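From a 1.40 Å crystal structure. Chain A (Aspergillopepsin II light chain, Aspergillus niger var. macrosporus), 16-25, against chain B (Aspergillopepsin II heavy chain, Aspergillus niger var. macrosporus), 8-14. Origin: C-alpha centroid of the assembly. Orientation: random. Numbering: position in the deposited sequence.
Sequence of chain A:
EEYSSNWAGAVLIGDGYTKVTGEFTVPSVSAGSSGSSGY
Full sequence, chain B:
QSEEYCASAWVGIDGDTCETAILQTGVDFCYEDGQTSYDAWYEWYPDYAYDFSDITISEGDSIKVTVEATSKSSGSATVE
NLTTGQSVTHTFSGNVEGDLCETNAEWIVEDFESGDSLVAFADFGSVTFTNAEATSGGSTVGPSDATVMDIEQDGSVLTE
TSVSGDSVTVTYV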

# COMPACT_ATOMS: atom_id res chain seq x y z
N GLY A 16 4.70 11.84 -14.37
CA GLY A 16 5.99 11.16 -14.47
C GLY A 16 6.49 10.27 -13.35
O GLY A 16 7.69 9.97 -13.33
N TYR A 17 5.62 9.84 -12.45
CA TYR A 17 6.07 8.97 -11.35
C TYR A 17 6.48 7.61 -11.89
O TYR A 17 5.68 6.92 -12.51
CB TYR A 17 4.96 8.79 -10.31
CG TYR A 17 4.56 10.08 -9.64
CD1 TYR A 17 5.49 10.83 -8.91
CD2 TYR A 17 3.27 10.59 -9.78
CE1 TYR A 17 5.13 12.06 -8.33
CE2 TYR A 17 2.90 11.80 -9.21
CZ TYR A 17 3.83 12.53 -8.49
OH TYR A 17 3.44 13.74 -7.96
N THR A 18 7.74 7.22 -11.64
CA THR A 18 8.22 5.93 -12.09
C THR A 18 8.72 5.02 -10.96
O THR A 18 9.10 3.88 -11.20
CB THR A 18 9.35 6.07 -13.14
OG1 THR A 18 10.46 6.76 -12.55
CG2 THR A 18 8.85 6.84 -14.37
N LYS A 19 8.73 5.53 -9.73
CA LYS A 19 9.18 4.73 -8.59
C LYS A 19 8.56 5.28 -7.31
O LYS A 19 8.43 6.50 -7.15
CB LYS A 19 10.71 4.76 -8.46
CG LYS A 19 11.25 4.01 -7.26
CD LYS A 19 12.75 4.15 -7.15
CE LYS A 19 13.18 3.98 -5.71
NZ LYS A 19 14.59 4.42 -5.54
N VAL A 20 8.07 4.38 -6.45
CA VAL A 20 7.51 4.78 -5.17
C VAL A 20 8.02 3.75 -4.17
O VAL A 20 7.98 2.54 -4.44
CB VAL A 20 5.97 4.76 -5.14
CG1 VAL A 20 5.48 5.30 -3.79
CG2 VAL A 20 5.40 5.58 -6.28
N THR A 21 8.51 4.21 -3.04
CA THR A 21 9.03 3.31 -2.03
C THR A 21 8.67 3.79 -0.63
O THR A 21 8.37 4.97 -0.42
CB THR A 21 10.57 3.13 -2.18
OG1 THR A 21 11.04 2.16 -1.25
CG2 THR A 21 11.31 4.45 -1.95
N GLY A 22 8.66 2.87 0.32
CA GLY A 22 8.36 3.20 1.70
C GLY A 22 8.81 2.06 2.59
O GLY A 22 8.89 0.91 2.14
N GLU A 23 9.03 2.35 3.86
CA GLU A 23 9.46 1.35 4.82
C GLU A 23 8.52 1.41 6.03
O GLU A 23 8.18 2.49 6.48
CB GLU A 23 10.90 1.65 5.25
CG GLU A 23 11.54 0.66 6.20
CD GLU A 23 12.98 1.02 6.54
OE1 GLU A 23 13.71 1.54 5.65
OE2 GLU A 23 13.38 0.77 7.70
N PHE A 24 8.05 0.26 6.51
CA PHE A 24 7.18 0.24 7.68
C PHE A 24 7.41 -1.00 8.53
O PHE A 24 7.96 -2.00 8.08
CB PHE A 24 5.70 0.33 7.28
CG PHE A 24 5.20 -0.83 6.46
CD1 PHE A 24 5.31 -0.82 5.07
CD2 PHE A 24 4.62 -1.95 7.07
CE1 PHE A 24 4.85 -1.89 4.30
CE2 PHE A 24 4.16 -3.03 6.30
CZ PHE A 24 4.27 -2.99 4.92
N THR A 25 6.96 -0.93 9.77
CA THR A 25 7.06 -2.06 10.67
C THR A 25 5.70 -2.75 10.67
O THR A 25 4.65 -2.10 10.72
CB THR A 25 7.39 -1.57 12.08
OG1 THR A 25 8.62 -0.84 12.04
CG2 THR A 25 7.54 -2.74 13.03
N SER B 8 -4.55 -3.77 4.93
CA SER B 8 -3.38 -3.94 4.09
C SER B 8 -2.61 -2.61 4.04
O SER B 8 -3.19 -1.54 4.24
CB SER B 8 -3.80 -4.35 2.67
OG SER B 8 -4.46 -3.28 2.02
N ALA B 9 -1.31 -2.69 3.78
CA ALA B 9 -0.49 -1.50 3.65
C ALA B 9 0.30 -1.73 2.37
O ALA B 9 0.88 -2.81 2.18
CB ALA B 9 0.47 -1.36 4.83
N TRP B 10 0.33 -0.73 1.50
CA TRP B 10 1.04 -0.87 0.24
C TRP B 10 1.48 0.47 -0.34
O TRP B 10 1.07 1.52 0.13
CB TRP B 10 0.12 -1.59 -0.77
CG TRP B 10 -1.25 -1.00 -0.93
CD1 TRP B 10 -2.37 -1.33 -0.22
CD2 TRP B 10 -1.66 -0.02 -1.89
NE1 TRP B 10 -3.45 -0.63 -0.69
CE2 TRP B 10 -3.05 0.18 -1.72
CE3 TRP B 10 -0.99 0.70 -2.89
CZ2 TRP B 10 -3.78 1.07 -2.52
CZ3 TRP B 10 -1.73 1.59 -3.68
CH2 TRP B 10 -3.11 1.76 -3.49
N VAL B 11 2.38 0.41 -1.32
CA VAL B 11 2.79 1.60 -2.05
C VAL B 11 2.41 1.31 -3.50
O VAL B 11 2.35 0.13 -3.93
CB VAL B 11 4.32 1.91 -1.97
CG1 VAL B 11 4.71 2.22 -0.55
CG2 VAL B 11 5.15 0.76 -2.55
N GLY B 12 2.11 2.35 -4.24
CA GLY B 12 1.72 2.13 -5.62
C GLY B 12 1.71 3.36 -6.49
O GLY B 12 1.95 4.48 -6.03
N ILE B 13 1.55 3.10 -7.78
CA ILE B 13 1.46 4.13 -8.80
C ILE B 13 0.05 4.02 -9.42
O ILE B 13 -0.40 2.92 -9.76
CB ILE B 13 2.52 3.91 -9.91
CG1 ILE B 13 3.92 4.09 -9.31
CG2 ILE B 13 2.29 4.88 -11.08
CD1 ILE B 13 5.07 3.80 -10.28
N ASP B 14 -0.63 5.16 -9.49
CA ASP B 14 -1.96 5.30 -10.07
C ASP B 14 -3.11 4.69 -9.29
O ASP B 14 -2.93 4.24 -8.16
CB ASP B 14 -1.94 4.84 -11.53
CG ASP B 14 -1.06 5.73 -12.40
OD1 ASP B 14 -0.97 6.94 -12.10
OD2 ASP B 14 -0.46 5.23 -13.37

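Two strands, 17-25 of the light chain and 8-13 of the heavy chain, run nearly antiparallel, with their axes 164° apart and 6.4 Å at closest approach. No hydrogen bond links them; the strands meet by packing, side chain on side chain and side chain on backbone. From Val A20 to Phe A24, and from Ala B9 to Gly B12, the rule is alternation: Val A20, Gly A22 and Phe A24 occupy the facing positions of one strand, Ala B9 and Val B11 those of the other, while Thr A21, Glu A23 and Trp B10 point their CA-to-CB bonds away. Thr A18 and Lys A19, both pointing away in succession, break it.

Val A20 packs against two apolar side chains, Val B11 and Ile B13. Its chi1 is t, and its two methyls reach different neighbours: CG1 of Val A20 lies 4.0 Å from CB of Val B11, whereas CG2 of Val A20 lies 3.7 Å from CG1 of Ile B13 and 3.6 Å from the carbonyl O of Gly B12. A beta-branched residue thus fills the space between two apolar partners.

Ile B13 shows how a rotamer can make up for direction. Its CA-to-CB bond points sideways, yet chi1 m and chi2 t extend the chain so that CD1 of Ile B13 comes within 3.9 Å of the backbone O of Tyr A17. That oxygen, buried by the contact, finds no polar partner in the model. Tyr A17 itself starts toward the heavy chain, but with chi1 m its side chain leads away.

Glycine is used twice, differently. At Gly A22 an ideal CB would sit a tight 3.5 Å from CG1 of Val B11; its absence leaves room for that methyl, CG1 of Val B11, which lies 4.1 Å from the Gly A22 N. At Gly B12 a CB would point away and clash within its own strand, 2.8 Å from CZ3 of Trp B10.

At the far end, Phe A24, with chi1 p and chi2 -88°, places CZ of Phe A24 4.1 Å from CB of Ala B9. The methyl rests over one face of the ring, small against large; the CA of Phe A24 and the CA of Ala B9 are 8.8 Å apart, and the ring and the methyl span that gap.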